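Local coordinates for protein diguanylate cyclase (Marinobacter aquaeolei VT8, PDB 3IGN) that probably catalyses the condensation of two GTP molecules into the signalling molecule cyclic di-GMP, and binds that product through its GGDEF domain, at residues Asp71-Arg74 / Asn75-Gln79; Ile106-Arg109 / Ile110-Ile114. All coordinates share one frame; numbering follows the deposited sequence.

Contact 1: Asp71-Arg74 / Asn75-Gln79. With C2E (9,9'-[(2R,3R,3aS,5S,7aR,9R,10R,10aS,12S,14aR)-3,5,10,12-tetrahydroxy-5,12-dioxidooctahydro-2H,7H-difuro[3,2-d:3',2'-j][1,3,7,9,2,8]tetraoxadiphosphacyclododecine-2,9-diyl]bis(2-amino-1,9-dihydro-6H-purin-6-one)), chain C.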
# COMPACT_ATOMS: atom_id res chain seq x y z
N ASP A 71 -0.97 7.53 -7.85
CA ASP A 71 0.04 8.21 -8.65
C ASP A 71 1.31 8.42 -7.85
O ASP A 71 2.41 8.22 -8.37
CB ASP A 71 -0.50 9.55 -9.16
CG ASP A 71 -1.58 9.39 -10.20
OD1 ASP A 71 -1.62 8.33 -10.86
OD2 ASP A 71 -2.40 10.31 -10.37
N VAL A 72 1.17 8.82 -6.60
CA VAL A 72 2.34 9.03 -5.75
C VAL A 72 3.09 7.71 -5.61
O VAL A 72 4.32 7.67 -5.67
CB VAL A 72 1.93 9.53 -4.34
CG1 VAL A 72 3.13 9.50 -3.41
CG2 VAL A 72 1.37 10.95 -4.43
N THR A 73 2.33 6.63 -5.44
CA THR A 73 2.91 5.30 -5.28
C THR A 73 3.63 4.88 -6.55
O THR A 73 4.81 4.52 -6.53
CB THR A 73 1.82 4.27 -4.95
OG1 THR A 73 1.12 4.67 -3.77
CG2 THR A 73 2.43 2.88 -4.75
N ARG A 74 2.90 4.93 -7.67
CA ARG A 74 3.45 4.54 -8.96
C ARG A 74 4.73 5.30 -9.30
O ARG A 74 5.68 4.73 -9.82
CB ARG A 74 2.40 4.77 -10.06
CG ARG A 74 2.91 4.51 -11.47
CD ARG A 74 1.85 4.80 -12.52
NE ARG A 74 0.71 3.90 -12.41
CZ ARG A 74 -0.50 4.28 -12.01
NH1 ARG A 74 -0.73 5.54 -11.67
NH2 ARG A 74 -1.48 3.39 -11.93
N ASN A 75 4.75 6.60 -8.99
CA ASN A 75 5.92 7.42 -9.30
C ASN A 75 7.00 7.41 -8.23
O ASN A 75 8.03 8.07 -8.38
CB ASN A 75 5.47 8.86 -9.57
CG ASN A 75 4.53 8.95 -10.75
OD1 ASN A 75 4.84 8.49 -11.84
ND2 ASN A 75 3.37 9.57 -10.54
N ASN A 76 6.79 6.64 -7.16
CA ASN A 76 7.77 6.57 -6.08
C ASN A 76 8.37 5.19 -5.84
O ASN A 76 9.25 5.05 -4.99
CB ASN A 76 7.14 7.08 -4.78
CG ASN A 76 7.36 8.56 -4.56
OD1 ASN A 76 8.40 8.97 -4.06
ND2 ASN A 76 6.37 9.37 -4.94
N ILE A 77 7.92 4.18 -6.57
CA ILE A 77 8.45 2.84 -6.37
C ILE A 77 9.20 2.34 -7.61
O ILE A 77 9.01 2.85 -8.71
CB ILE A 77 7.33 1.82 -6.03
CG1 ILE A 77 6.42 1.62 -7.24
CG2 ILE A 77 6.53 2.31 -4.83
CD1 ILE A 77 5.31 0.59 -7.02
N ARG A 78 10.03 1.32 -7.41
CA ARG A 78 10.81 0.73 -8.50
C ARG A 78 9.91 -0.10 -9.40
O ARG A 78 8.90 -0.62 -8.96
CB ARG A 78 11.92 -0.15 -7.92
CG ARG A 78 12.86 0.61 -7.01
CD ARG A 78 13.86 -0.28 -6.30
NE ARG A 78 14.84 0.55 -5.60
CZ ARG A 78 15.87 0.09 -4.89
NH1 ARG A 78 16.07 -1.21 -4.77
NH2 ARG A 78 16.69 0.95 -4.30
N GLN A 79 10.29 -0.22 -10.66
CA GLN A 79 9.49 -1.01 -11.59
C GLN A 79 9.50 -2.47 -11.14
O GLN A 79 8.61 -3.24 -11.47
CB GLN A 79 10.03 -0.87 -13.01
CG GLN A 79 11.51 -1.19 -13.18
CD GLN A 79 12.00 -0.84 -14.57
OE1 GLN A 79 11.33 -1.13 -15.57
NE2 GLN A 79 13.17 -0.21 -14.64
P1 C2E C . 13.02 2.45 -11.52
O2P C2E C . 13.84 1.56 -10.45
O1P C2E C . 11.86 1.72 -12.03
O5' C2E C . 12.50 3.81 -10.87
C5' C2E C . 12.09 3.93 -9.56
C4' C2E C . 11.59 5.35 -9.27
O4' C2E C . 11.24 5.32 -7.88
C3' C2E C . 12.71 6.39 -9.46
O3' C2E C . 12.50 7.45 -10.41
C2' C2E C . 13.05 6.89 -8.06
O2' C2E C . 12.99 8.31 -7.94
C1' C2E C . 12.15 6.14 -7.09
N9 C2E C . 13.13 5.30 -6.38
C8 C2E C . 13.41 3.97 -6.61
N7 C2E C . 14.34 3.55 -5.84
C5 C2E C . 14.73 4.56 -5.05
C6 C2E C . 15.70 4.68 -4.03
O6 C2E C . 16.39 3.73 -3.72
N1 C2E C . 15.86 5.89 -3.41
C2 C2E C . 15.08 6.97 -3.77
N2 C2E C . 15.25 8.17 -3.13
N3 C2E C . 14.16 6.87 -4.73
C4 C2E C . 13.96 5.70 -5.38
P11 C2E C . 13.89 7.79 -11.15
O21 C2E C . 15.06 8.18 -10.12
O11 C2E C . 13.70 8.90 -12.11
O5A C2E C . 14.25 6.46 -11.90
C5A C2E C . 15.45 6.27 -12.54
C4A C2E C . 15.49 4.91 -13.19
O4A C2E C . 16.84 4.76 -13.64
C3A C2E C . 15.12 3.74 -12.25
O3A C2E C . 14.03 2.93 -12.68
C2A C2E C . 16.40 2.97 -12.08
O2A C2E C . 16.23 1.62 -12.49
C1A C2E C . 17.48 3.69 -12.88
N91 C2E C . 18.31 4.21 -11.76
C81 C2E C . 18.43 5.51 -11.32
N71 C2E C . 19.24 5.59 -10.31
C51 C2E C . 19.70 4.37 -10.02
C61 C2E C . 20.59 3.85 -9.05
O61 C2E C . 21.11 4.60 -8.23
N11 C2E C . 20.85 2.51 -9.04
C21 C2E C . 20.26 1.67 -9.96
N21 C2E C . 20.55 0.33 -9.93
N31 C2E C . 19.42 2.14 -10.87
C41 C2E C . 19.13 3.46 -10.94
O HOH W 1 8.32 4.99 -10.26
O HOH W 2 6.83 1.89 -10.59

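Contact 2: Ile106-Arg109 / Ile110-Ile114. With C2E (9,9'-[(2R,3R,3aS,5S,7aR,9R,10R,10aS,12S,14aR)-3,5,10,12-tetrahydroxy-5,12-dioxidooctahydro-2H,7H-difuro[3,2-d:3',2'-j][1,3,7,9,2,8]tetraoxadiphosphacyclododecine-2,9-diyl]bis(2-amino-1,9-dihydro-6H-purin-6-one)), chain C.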
# COMPACT_ATOMS: atom_id res chain seq x y z
N ILE A 106 11.32 3.48 1.55
CA ILE A 106 10.39 3.75 0.46
C ILE A 106 9.03 4.14 1.04
O ILE A 106 8.37 5.05 0.53
CB ILE A 106 10.25 2.51 -0.49
CG1 ILE A 106 8.86 2.46 -1.14
CG2 ILE A 106 10.54 1.23 0.25
CD1 ILE A 106 8.64 3.47 -2.24
N CYS A 107 8.62 3.47 2.12
CA CYS A 107 7.34 3.80 2.73
C CYS A 107 7.32 5.24 3.25
O CYS A 107 6.37 5.98 3.02
CB CYS A 107 7.02 2.81 3.85
SG CYS A 107 6.47 1.18 3.21
N GLU A 108 8.39 5.64 3.94
CA GLU A 108 8.48 7.00 4.46
C GLU A 108 8.46 8.02 3.32
O GLU A 108 7.81 9.06 3.43
CB GLU A 108 9.76 7.16 5.28
CG GLU A 108 10.06 8.59 5.73
CD GLU A 108 9.01 9.14 6.68
OE1 GLU A 108 8.10 8.38 7.10
OE2 GLU A 108 9.10 10.34 7.02
N ARG A 109 9.16 7.71 2.24
CA ARG A 109 9.21 8.62 1.09
C ARG A 109 7.79 8.80 0.56
O ARG A 109 7.40 9.91 0.21
CB ARG A 109 10.13 8.06 -0.00
CG ARG A 109 10.49 9.08 -1.06
CD ARG A 109 11.61 8.58 -1.97
NE ARG A 109 11.21 7.43 -2.78
CZ ARG A 109 11.74 6.22 -2.67
NH1 ARG A 109 12.70 5.99 -1.79
NH2 ARG A 109 11.30 5.23 -3.44
N ILE A 110 7.02 7.72 0.51
CA ILE A 110 5.65 7.82 0.04
C ILE A 110 4.80 8.57 1.07
O ILE A 110 4.01 9.45 0.71
CB ILE A 110 5.02 6.42 -0.21
CG1 ILE A 110 5.55 5.82 -1.52
CG2 ILE A 110 3.51 6.54 -0.30
CD1 ILE A 110 5.00 4.44 -1.84
N ARG A 111 4.95 8.23 2.35
CA ARG A 111 4.19 8.90 3.40
C ARG A 111 4.39 10.41 3.32
O ARG A 111 3.43 11.17 3.35
CB ARG A 111 4.64 8.45 4.79
CG ARG A 111 3.72 8.92 5.93
CD ARG A 111 4.43 8.87 7.28
NE ARG A 111 5.60 9.74 7.28
CZ ARG A 111 5.54 11.07 7.25
NH1 ARG A 111 4.37 11.69 7.23
NH2 ARG A 111 6.66 11.78 7.21
N GLU A 112 5.65 10.83 3.22
CA GLU A 112 5.97 12.25 3.16
C GLU A 112 5.42 12.90 1.91
O GLU A 112 4.91 14.03 1.96
CB GLU A 112 7.48 12.44 3.23
CG GLU A 112 7.90 13.83 3.69
CD GLU A 112 9.40 13.95 3.89
OE1 GLU A 112 10.03 12.96 4.32
OE2 GLU A 112 9.95 15.04 3.63
N ALA A 113 5.51 12.21 0.78
CA ALA A 113 5.01 12.76 -0.48
C ALA A 113 3.51 12.99 -0.39
O ALA A 113 2.98 13.95 -0.94
CB ALA A 113 5.34 11.82 -1.63
N ILE A 114 2.82 12.10 0.32
CA ILE A 114 1.38 12.22 0.48
C ILE A 114 1.07 13.34 1.47
O ILE A 114 0.16 14.14 1.26
CB ILE A 114 0.76 10.90 0.98
CG1 ILE A 114 0.95 9.82 -0.09
CG2 ILE A 114 -0.70 11.11 1.36
CD1 ILE A 114 -0.27 8.98 -0.39
P1 C2E C . 13.02 2.45 -11.52
O2P C2E C . 13.84 1.56 -10.45
O1P C2E C . 11.86 1.72 -12.03
O5' C2E C . 12.50 3.81 -10.87
C5' C2E C . 12.09 3.93 -9.56
C4' C2E C . 11.59 5.35 -9.27
O4' C2E C . 11.24 5.32 -7.88
C3' C2E C . 12.71 6.39 -9.46
O3' C2E C . 12.50 7.45 -10.41
C2' C2E C . 13.05 6.89 -8.06
O2' C2E C . 12.99 8.31 -7.94
C1' C2E C . 12.15 6.14 -7.09
N9 C2E C . 13.13 5.30 -6.38
C8 C2E C . 13.41 3.97 -6.61
N7 C2E C . 14.34 3.55 -5.84
C5 C2E C . 14.73 4.56 -5.05
C6 C2E C . 15.70 4.68 -4.03
O6 C2E C . 16.39 3.73 -3.72
N1 C2E C . 15.86 5.89 -3.41
C2 C2E C . 15.08 6.97 -3.77
N2 C2E C . 15.25 8.17 -3.13
N3 C2E C . 14.16 6.87 -4.73
C4 C2E C . 13.96 5.70 -5.38
P11 C2E C . 13.89 7.79 -11.15
O21 C2E C . 15.06 8.18 -10.12
O11 C2E C . 13.70 8.90 -12.11
O5A C2E C . 14.25 6.46 -11.90
C5A C2E C . 15.45 6.27 -12.54
C4A C2E C . 15.49 4.91 -13.19
O4A C2E C . 16.84 4.76 -13.64
C3A C2E C . 15.12 3.74 -12.25
O3A C2E C . 14.03 2.93 -12.68
C2A C2E C . 16.40 2.97 -12.08
O2A C2E C . 16.23 1.62 -12.49
C1A C2E C . 17.48 3.69 -12.88
N91 C2E C . 18.31 4.21 -11.76
C81 C2E C . 18.43 5.51 -11.32
N71 C2E C . 19.24 5.59 -10.31
C51 C2E C . 19.70 4.37 -10.02
C61 C2E C . 20.59 3.85 -9.05
O61 C2E C . 21.11 4.60 -8.23
N11 C2E C . 20.85 2.51 -9.04
C21 C2E C . 20.26 1.67 -9.96
N21 C2E C . 20.55 0.33 -9.93
N31 C2E C . 19.42 2.14 -10.87
C41 C2E C . 19.13 3.46 -10.94

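Contact 1: Asp71-Arg74 / Asn75-Gln79
Asn75 is tied back onto the preceding helical turn through its backbone, its N donating to Asp71 O at 2.9 Å. Asn76 adds a second tie with its side chain: ND2 reaches Val72 O at 2.8 Å, the acceptor lying close to the amide plane, while Asn76 and Val72 run side by side. Asn76 N bonds to Thr73 O at 3.0 Å, but from above that carbonyl plane. In Ile77, CG1 is wedged between the backbone N and carbonyl carbon (chi1 68°), which leaves CG2 to meet Thr73 CG2 at 4.1 Å; a water lies 2.7 Å from both Arg74 O and Ile77 O. Beyond this exit from helix 59-74 the chain enters the RxxD motif that marks the product-binding I-site of GGDEF domains, and Asp81 OD2 accepts a hydrogen bond from Arg78 N. The extended Arg78 side chain presents its edge to a guanine of c-di-GMP: NE meets N7 at 3.1 Å, almost straight at 175°, and NH2 meets O6 at 2.9 Å, so two roughly parallel bonds read the Hoogsteen edge. That NH2 also forms a salt bridge to a second c-di-GMP. Gln79 then donates its backbone N to phosphate oxygen O1P at 2.8 Å.

Contact 2: Ile106-Arg109 / Ile110-Ile114
Glu108 starts with CG anti to the backbone N (chi1 173°) and then folds at chi2 (64°), while Arg111 sets out in the same way and bends only at chi3; the two chains thereby run side by side, and the charged ends of residues three positions apart meet. The grip is bidentate and side-on: Arg111 NE bonds to Glu108 OE1 at 2.9 Å and Arg111 NH2 to Glu108 OE2 at 2.8 Å. Both oxygens sit in the guanidinium plane, yet each is met from above the carboxylate plane, because the two planes are turned 39° apart. Glu112 brings OE1 to 3.9 Å from Glu108 OE2, a like-charge approach that the arginine probably offsets, and Arg111 NH1 has further partners in Glu115 and Asn164. A methionine in place of Arg111 would probably leave Glu108 without its countercharge, its carboxylate able to turn and facing Glu112 unscreened. On the inner side of the helix, Ile106 CD1 packs on Ile110 CD1 at 3.8 Å, the pair reaching Leu95 and Ile93 of the sheet. Arg109 ties its O to Ala113 N at 3.0 Å and sends its side chain to the ligand. Its guanidinium lays one face against a guanine of c-di-GMP, with N3 3.2 Å above the plane over its centre. Arg109 NH2 is also bonded to Asn76 O and to O6 of a second c-di-GMP. An amphipathic helix of a GGDEF domain thus contributes the second arginine of the I-site, where intercalated product dimers typically bind.

Contact 1 closes before contact 2 opens, and between them the chain forms the hairpin of strands 82-85 and 90-96, whose turn, with the start of strand 90-96, carries the GGEEF signature. Their centres lie about 10 Å apart. Contact 1 ends helix 59-74 and contact 2 lies within helix 100-115; both helices pack against the mixed sheet and touch each other, Val72 CG1 resting 3.7 Å from Ala113 CB. Nearer the ligand, Ile77 CG2 meets Ile106 CD1 at 3.5 Å. One guanine is held along an edge by contact 1 and over a face by contact 2, so bound c-di-GMP bridges two elements that flank the signature hairpin, consistent with product feedback in this family.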